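Local coordinates for protein putative Xylose isomerase (Rhodospirillum rubrum, PDB 3QXB) that folds as a xylose isomerase-like TIM barrel, binds iron and manganese ions, and is probably an isomerase, at residues D57-W62 against R70-Y75; V212-A217 against Y243-T248. All coordinates share one frame; numbering follows the deposited sequence. Where two conformers were deposited one is given.

Interaction 1: D57-W62 against R70-Y75; sequences DLTDPW and RRAIAY. With EDO (1,2-ethanediol), chain L; EDO (1,2-ethanediol), chain N.
L58 and T59, in the beta-alpha loop that leads from strand 51-55 of the TIM barrel into helix 65-81, pack against R71, A72 and Y75 on one side of that helix. The meeting is purely van der Waals, and T59 stands at its middle. With chi1 at 62°, T59 OG1 sits between the backbone N and the carbonyl carbon and CG2 anti to the carbonyl carbon, which directs the methyl at R71 and the hydroxyl at A72. CG2 lies 3.7 Å from R71 CG, crossing the arginine chain at about a right angle, and also comes to the edge of the Y75 ring, 4.1 Å from CE2. OG1 lies 3.9 Å from A72 CB while bonding to the hydroxyl of Y54, so this polar atom is satisfied in a buried setting. L58 reaches across the end of the tyrosine, with CD2 4.1 Å from Y75 OH. Beyond T59 the R71 guanidinium continues outward, where NH1 gives a bond of 2.9 Å to O2 of one ethanediol and NH2 gives one of 3.0 Å to O2 of another, both probably from the crystallisation liquor. M122 of helix 106-125 touches both T59 and A72. The contact thus joins loop and helix within one beta-alpha unit of the (beta/alpha)8 barrel.

Interaction 2: V212-A217 against Y243-T248; sequences VDWGHA and YHIQQT. With FE (Fe (III) ion), chain E; MN (manganese (II) ion), chain G.
A chi1 of -176° swings the D213 carboxylate anti to the main-chain N, and one of -72° sets the H244 ring anti to its carbonyl carbon; the two groups thereby converge on the iron, bound by D213 OD2 and H244 ND1 at 2.2 Å each. Their planes stand 90° apart, with OD2 at the edge of the imidazole, and E178 and E286 complete the protein ligands. The other oxygen, D213 OD1, accepts twice from one face of the carboxylate: G215 N donates on the anti side, making D213 the N-cap of the short helix 214-217, and Q246 NE2 donates on the syn side at 2.9 Å. Behind these groups lie adjacent parallel strands of the TIM barrel, joined where H244 N bonds V212 O at 3.0 Å and W214 N makes a nearly straight bond to H244 O at 2.9 Å. Q246 NE2 also bonds D253 OD1, and its OE1 the backbone N of H255; a leucine in its place would probably cost D213 OD1 one of its two donors and leave the carboxylate less firmly fixed in rotation. H216 NE2 binds the manganese at 2.2 Å, its ring covered on one face by D213 CB, and a water joins the two metals. On the outer side, W214 CD1 packs 3.8 Å from I245 CG2.

Overall arrangement
Interactions 1 and 2 lie on opposite sides of the centre of the chain, their own centres 25 Å apart and their nearest atoms about 11 Å apart, without touching. Interaction 2 supplies ligands to both metals, whereas interaction 1 sits further out, its L58 side chain about 12 Å from that of E286, a ligand of the iron. Strand 51-55 ties the two together: its Q53 accepts a hydrogen bond from H244 of interaction 2, and the loop that follows it carries residues 57-62. Interaction 1 also borders the second subunit, where R71 packs on L108 of that chain, while interaction 2 is touched by no other chain.

Interaction 1: D57-W62 against R70-Y75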
loop_
_atom_site.group_PDB
_atom_site.type_symbol
_atom_site.label_atom_id
_atom_site.label_comp_id
_atom_site.label_asym_id
_atom_site.label_seq_id
_atom_site.Cartn_x
_atom_site.Cartn_y
_atom_site.Cartn_z
ATOM N N ASP A 57 -3.062 3.918 -7.647
ATOM C CA ASP A 57 -3.815 2.969 -6.826
ATOM C C ASP A 57 -5.189 2.562 -7.411
ATOM O O ASP A 57 -5.837 1.691 -6.866
ATOM C CB ASP A 57 -3.978 3.491 -5.376
ATOM C CG ASP A 57 -2.716 3.302 -4.511
ATOM O OD1 ASP A 57 -1.707 2.674 -4.940
ATOM O OD2 ASP A 57 -2.702 3.800 -3.363
ATOM N N LEU A 58 -5.646 3.187 -8.492
ATOM C CA LEU A 58 -6.892 2.768 -9.147
ATOM C C LEU A 58 -6.588 1.851 -10.323
ATOM O O LEU A 58 -7.318 0.902 -10.537
ATOM C CB LEU A 58 -7.705 3.964 -9.642
ATOM C CG LEU A 58 -8.499 4.748 -8.600
ATOM C CD1 LEU A 58 -9.031 6.082 -9.212
ATOM C CD2 LEU A 58 -9.640 3.916 -8.114
ATOM N N THR A 59 -5.478 2.107 -11.040
ATOM C CA THR A 59 -5.041 1.271 -12.133
ATOM C C THR A 59 -3.497 1.167 -12.099
ATOM O O THR A 59 -2.800 2.164 -12.344
ATOM C CB THR A 59 -5.565 1.798 -13.550
ATOM O OG1 THR A 59 -5.052 3.073 -13.819
ATOM C CG2 THR A 59 -7.108 1.833 -13.667
ATOM N N ASP A 60 -2.998 -0.049 -11.809
ATOM C CA ASP A 60 -1.585 -0.299 -11.580
ATOM C C ASP A 60 -0.830 -0.149 -12.918
ATOM O O ASP A 60 -1.162 -0.804 -13.898
ATOM C CB ASP A 60 -1.390 -1.733 -11.041
ATOM C CG ASP A 60 0.004 -1.992 -10.489
ATOM O OD1 ASP A 60 0.954 -1.207 -10.783
ATOM O OD2 ASP A 60 0.163 -3.045 -9.798
ATOM N N PRO A 61 0.191 0.723 -12.962
ATOM C CA PRO A 61 1.066 0.866 -14.138
ATOM C C PRO A 61 1.628 -0.479 -14.620
ATOM O O PRO A 61 1.795 -0.698 -15.804
ATOM C CB PRO A 61 2.192 1.785 -13.614
ATOM C CG PRO A 61 1.524 2.675 -12.611
ATOM C CD PRO A 61 0.519 1.707 -11.920
ATOM N N TRP A 62 1.910 -1.374 -13.701
ATOM C CA TRP A 62 2.387 -2.738 -14.029
ATOM C C TRP A 62 1.383 -3.641 -14.772
ATOM O O TRP A 62 1.770 -4.619 -15.411
ATOM C CB TRP A 62 2.878 -3.443 -12.777
ATOM C CG TRP A 62 4.149 -2.914 -12.242
ATOM C CD1 TRP A 62 4.321 -2.265 -11.079
ATOM C CD2 TRP A 62 5.437 -3.035 -12.831
ATOM N NE1 TRP A 62 5.638 -1.933 -10.905
ATOM C CE2 TRP A 62 6.342 -2.367 -11.986
ATOM C CE3 TRP A 62 5.905 -3.570 -14.036
ATOM C CZ2 TRP A 62 7.702 -2.284 -12.267
ATOM C CZ3 TRP A 62 7.244 -3.467 -14.325
ATOM C CH2 TRP A 62 8.124 -2.860 -13.448
ATOM N N ARG A 70 -7.439 0.407 -21.175
ATOM C CA ARG A 70 -8.892 0.374 -21.326
ATOM C C ARG A 70 -9.536 0.987 -20.083
ATOM O O ARG A 70 -10.384 1.842 -20.198
ATOM C CB ARG A 70 -9.390 -1.066 -21.558
ATOM C CG ARG A 70 -10.901 -1.236 -21.846
ATOM C CD ARG A 70 -11.257 -2.693 -22.299
ATOM N NE ARG A 70 -11.101 -2.873 -23.744
ATOM C CZ ARG A 70 -10.755 -4.013 -24.339
ATOM N NH1 ARG A 70 -10.546 -5.115 -23.622
ATOM N NH2 ARG A 70 -10.627 -4.058 -25.661
ATOM N N ARG A 71 -9.111 0.563 -18.891
ATOM C CA ARG A 71 -9.712 1.067 -17.618
ATOM C C ARG A 71 -9.300 2.525 -17.337
ATOM O O ARG A 71 -10.133 3.363 -17.048
ATOM C CB ARG A 71 -9.352 0.122 -16.439
ATOM C CG ARG A 71 -10.123 0.363 -15.157
ATOM C CD ARG A 71 -11.615 0.289 -15.376
ATOM N NE ARG A 71 -12.300 0.168 -14.095
ATOM C CZ ARG A 71 -13.601 -0.035 -13.939
ATOM N NH1 ARG A 71 -14.399 -0.088 -14.966
ATOM N NH2 ARG A 71 -14.091 -0.180 -12.730
ATOM N N ALA A 72 -8.010 2.829 -17.470
ATOM C CA ALA A 72 -7.511 4.196 -17.287
ATOM C C ALA A 72 -8.192 5.141 -18.242
ATOM O O ALA A 72 -8.633 6.183 -17.816
ATOM C CB ALA A 72 -6.017 4.265 -17.414
ATOM N N ILE A 73 -8.314 4.761 -19.512
ATOM C CA ILE A 73 -9.017 5.595 -20.481
ATOM C C ILE A 73 -10.500 5.808 -20.142
ATOM O O ILE A 73 -11.009 6.898 -20.295
ATOM C CB ILE A 73 -8.848 5.075 -21.926
ATOM C CG1 ILE A 73 -7.414 5.308 -22.407
ATOM C CG2 ILE A 73 -9.840 5.755 -22.900
ATOM C CD1 ILE A 73 -7.033 4.514 -23.636
ATOM N N ALA A 74 -11.178 4.771 -19.662
ATOM C CA ALA A 74 -12.562 4.927 -19.200
ATOM C C ALA A 74 -12.699 5.968 -18.073
ATOM O O ALA A 74 -13.618 6.771 -18.107
ATOM C CB ALA A 74 -13.210 3.560 -18.803
ATOM N N TYR A 75 -11.802 5.953 -17.099
ATOM C CA TYR A 75 -11.778 7.044 -16.093
ATOM C C TYR A 75 -11.521 8.395 -16.750
ATOM O O TYR A 75 -12.266 9.349 -16.501
ATOM C CB TYR A 75 -10.729 6.806 -15.001
ATOM C CG TYR A 75 -11.106 5.745 -14.003
ATOM C CD1 TYR A 75 -12.164 5.930 -13.125
ATOM C CD2 TYR A 75 -10.363 4.582 -13.889
ATOM C CE1 TYR A 75 -12.507 4.950 -12.193
ATOM C CE2 TYR A 75 -10.678 3.615 -12.949
ATOM C CZ TYR A 75 -11.762 3.806 -12.107
ATOM O OH TYR A 75 -12.090 2.835 -11.198
HETATM C C1 EDO L . -14.090 -1.545 -19.473
HETATM O O1 EDO L . -14.179 -2.610 -18.496
HETATM C C2 EDO L . -13.187 -0.420 -18.951
HETATM O O2 EDO L . -13.869 0.188 -17.835
HETATM C C1 EDO N . -17.754 -0.224 -14.522
HETATM O O1 EDO N . -17.387 -0.623 -15.843
HETATM C C2 EDO N . -17.247 -1.159 -13.451
HETATM O O2 EDO N . -16.990 -0.448 -12.226
#

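Interaction 2: V212-A217 against Y243-T248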
loop_
_atom_site.group_PDB
_atom_site.type_symbol
_atom_site.label_atom_id
_atom_site.label_comp_id
_atom_site.label_asym_id
_atom_site.label_seq_id
_atom_site.Cartn_x
_atom_site.Cartn_y
_atom_site.Cartn_z
ATOM N N VAL A 212 4.649 19.348 -3.191
ATOM C CA VAL A 212 4.990 19.332 -1.770
ATOM C C VAL A 212 3.747 19.012 -0.957
ATOM O O VAL A 212 2.705 19.594 -1.163
ATOM C CB VAL A 212 5.628 20.633 -1.331
ATOM C CG1 VAL A 212 5.750 20.736 0.205
ATOM C CG2 VAL A 212 6.994 20.807 -2.044
ATOM N N ASP A 213 3.871 18.030 -0.072
ATOM C CA ASP A 213 2.751 17.586 0.721
ATOM C C ASP A 213 2.882 18.252 2.084
ATOM O O ASP A 213 3.913 18.127 2.743
ATOM C CB ASP A 213 2.811 16.070 0.860
ATOM C CG ASP A 213 1.617 15.512 1.585
ATOM O OD1 ASP A 213 1.141 16.186 2.525
ATOM O OD2 ASP A 213 1.175 14.413 1.197
ATOM N N TRP A 214 1.864 19.000 2.482
ATOM C CA TRP A 214 1.941 19.811 3.700
ATOM C C TRP A 214 2.265 18.935 4.933
ATOM O O TRP A 214 2.980 19.359 5.835
ATOM C CB TRP A 214 0.629 20.581 3.919
ATOM C CG TRP A 214 0.535 21.865 3.177
ATOM C CD1 TRP A 214 0.447 22.029 1.833
ATOM C CD2 TRP A 214 0.498 23.179 3.748
ATOM N NE1 TRP A 214 0.359 23.357 1.523
ATOM C CE2 TRP A 214 0.390 24.091 2.681
ATOM C CE3 TRP A 214 0.512 23.670 5.063
ATOM C CZ2 TRP A 214 0.333 25.477 2.874
ATOM C CZ3 TRP A 214 0.462 25.082 5.261
ATOM C CH2 TRP A 214 0.361 25.949 4.167
ATOM N N GLY A 215 1.793 17.702 4.942
ATOM C CA GLY A 215 2.053 16.798 6.063
ATOM C C GLY A 215 3.495 16.310 6.123
ATOM O O GLY A 215 3.989 15.944 7.191
ATOM N N HIS A 216 4.159 16.278 4.977
ATOM C CA HIS A 216 5.545 15.878 4.905
ATOM C C HIS A 216 6.459 17.035 5.349
ATOM O O HIS A 216 7.384 16.819 6.109
ATOM C CB HIS A 216 5.894 15.497 3.498
ATOM C CG HIS A 216 5.154 14.304 2.987
ATOM N ND1 HIS A 216 5.435 13.743 1.762
ATOM C CD2 HIS A 216 4.171 13.541 3.542
ATOM C CE1 HIS A 216 4.638 12.698 1.573
ATOM N NE2 HIS A 216 3.874 12.546 2.644
ATOM N N ALA A 217 6.183 18.239 4.881
ATOM C CA ALA A 217 6.968 19.413 5.273
ATOM C C ALA A 217 6.809 19.706 6.768
ATOM O O ALA A 217 7.746 20.179 7.425
ATOM C CB ALA A 217 6.555 20.639 4.450
ATOM N N TYR A 243 0.631 20.892 -4.815
ATOM C CA TYR A 243 0.679 20.485 -3.418
ATOM C C TYR A 243 -0.274 19.332 -3.114
ATOM O O TYR A 243 -1.272 19.135 -3.816
ATOM C CB TYR A 243 0.276 21.644 -2.533
ATOM C CG TYR A 243 1.127 22.882 -2.653
ATOM C CD1 TYR A 243 0.920 23.779 -3.669
ATOM C CD2 TYR A 243 2.109 23.185 -1.708
ATOM C CE1 TYR A 243 1.705 24.931 -3.776
ATOM C CE2 TYR A 243 2.891 24.326 -1.814
ATOM C CZ TYR A 243 2.686 25.200 -2.859
ATOM O OH TYR A 243 3.418 26.387 -3.008
ATOM N N HIS A 244 0.033 18.592 -2.042
ATOM C CA HIS A 244 -0.956 17.764 -1.376
ATOM C C HIS A 244 -1.281 18.471 -0.072
ATOM O O HIS A 244 -0.372 18.936 0.645
ATOM C CB HIS A 244 -0.447 16.373 -1.052
ATOM C CG HIS A 244 -0.300 15.499 -2.246
ATOM N ND1 HIS A 244 0.502 14.374 -2.254
ATOM C CD2 HIS A 244 -0.865 15.578 -3.472
ATOM C CE1 HIS A 244 0.449 13.827 -3.458
ATOM N NE2 HIS A 244 -0.368 14.540 -4.214
ATOM N N ILE A 245 -2.562 18.551 0.228
ATOM C CA ILE A 245 -3.005 19.105 1.493
ATOM C C ILE A 245 -3.670 17.978 2.296
ATOM O O ILE A 245 -4.329 17.120 1.745
ATOM C CB ILE A 245 -3.920 20.344 1.306
ATOM C CG1 ILE A 245 -5.206 20.021 0.545
ATOM C CG2 ILE A 245 -3.146 21.546 0.630
ATOM C CD1 ILE A 245 -6.219 21.198 0.538
ATOM N N GLN A 246 -3.495 18.032 3.616
ATOM C CA GLN A 246 -4.079 17.091 4.568
ATOM C C GLN A 246 -4.063 17.756 5.933
ATOM O O GLN A 246 -3.380 18.766 6.135
ATOM C CB GLN A 246 -3.248 15.818 4.656
ATOM C CG GLN A 246 -1.726 16.110 4.624
ATOM C CD GLN A 246 -0.917 15.053 5.347
ATOM O OE1 GLN A 246 -1.203 14.726 6.513
ATOM N NE2 GLN A 246 0.113 14.535 4.687
ATOM N N GLN A 247 -4.827 17.195 6.858
ATOM C CA GLN A 247 -4.816 17.636 8.230
ATOM C C GLN A 247 -3.863 16.722 8.972
ATOM O O GLN A 247 -3.722 15.526 8.652
ATOM C CB GLN A 247 -6.242 17.650 8.824
ATOM C CG GLN A 247 -6.416 18.226 10.196
ATOM C CD GLN A 247 -5.935 19.662 10.367
ATOM O OE1 GLN A 247 -4.744 19.911 10.371
ATOM N NE2 GLN A 247 -6.868 20.593 10.598
ATOM N N THR A 248 -3.143 17.315 9.915
ATOM C CA THR A 248 -2.129 16.583 10.635
ATOM C C THR A 248 -1.851 17.270 11.972
ATOM O O THR A 248 -2.148 18.449 12.126
ATOM C CB THR A 248 -0.831 16.516 9.799
ATOM O OG1 THR A 248 0.175 15.822 10.529
ATOM C CG2 THR A 248 -0.345 17.945 9.438
HETATM FE FE FE E . 1.325 13.123 -0.578
HETATM MN MN MN G . 2.207 11.192 2.960
HETATM O O HOH W 1 2.919 15.749 9.758
HETATM O O HOH W 2 1.782 11.230 0.684
HETATM O O HOH W 3 1.423 11.461 -2.134
HETATM O O HOH W 4 1.956 8.784 2.728
#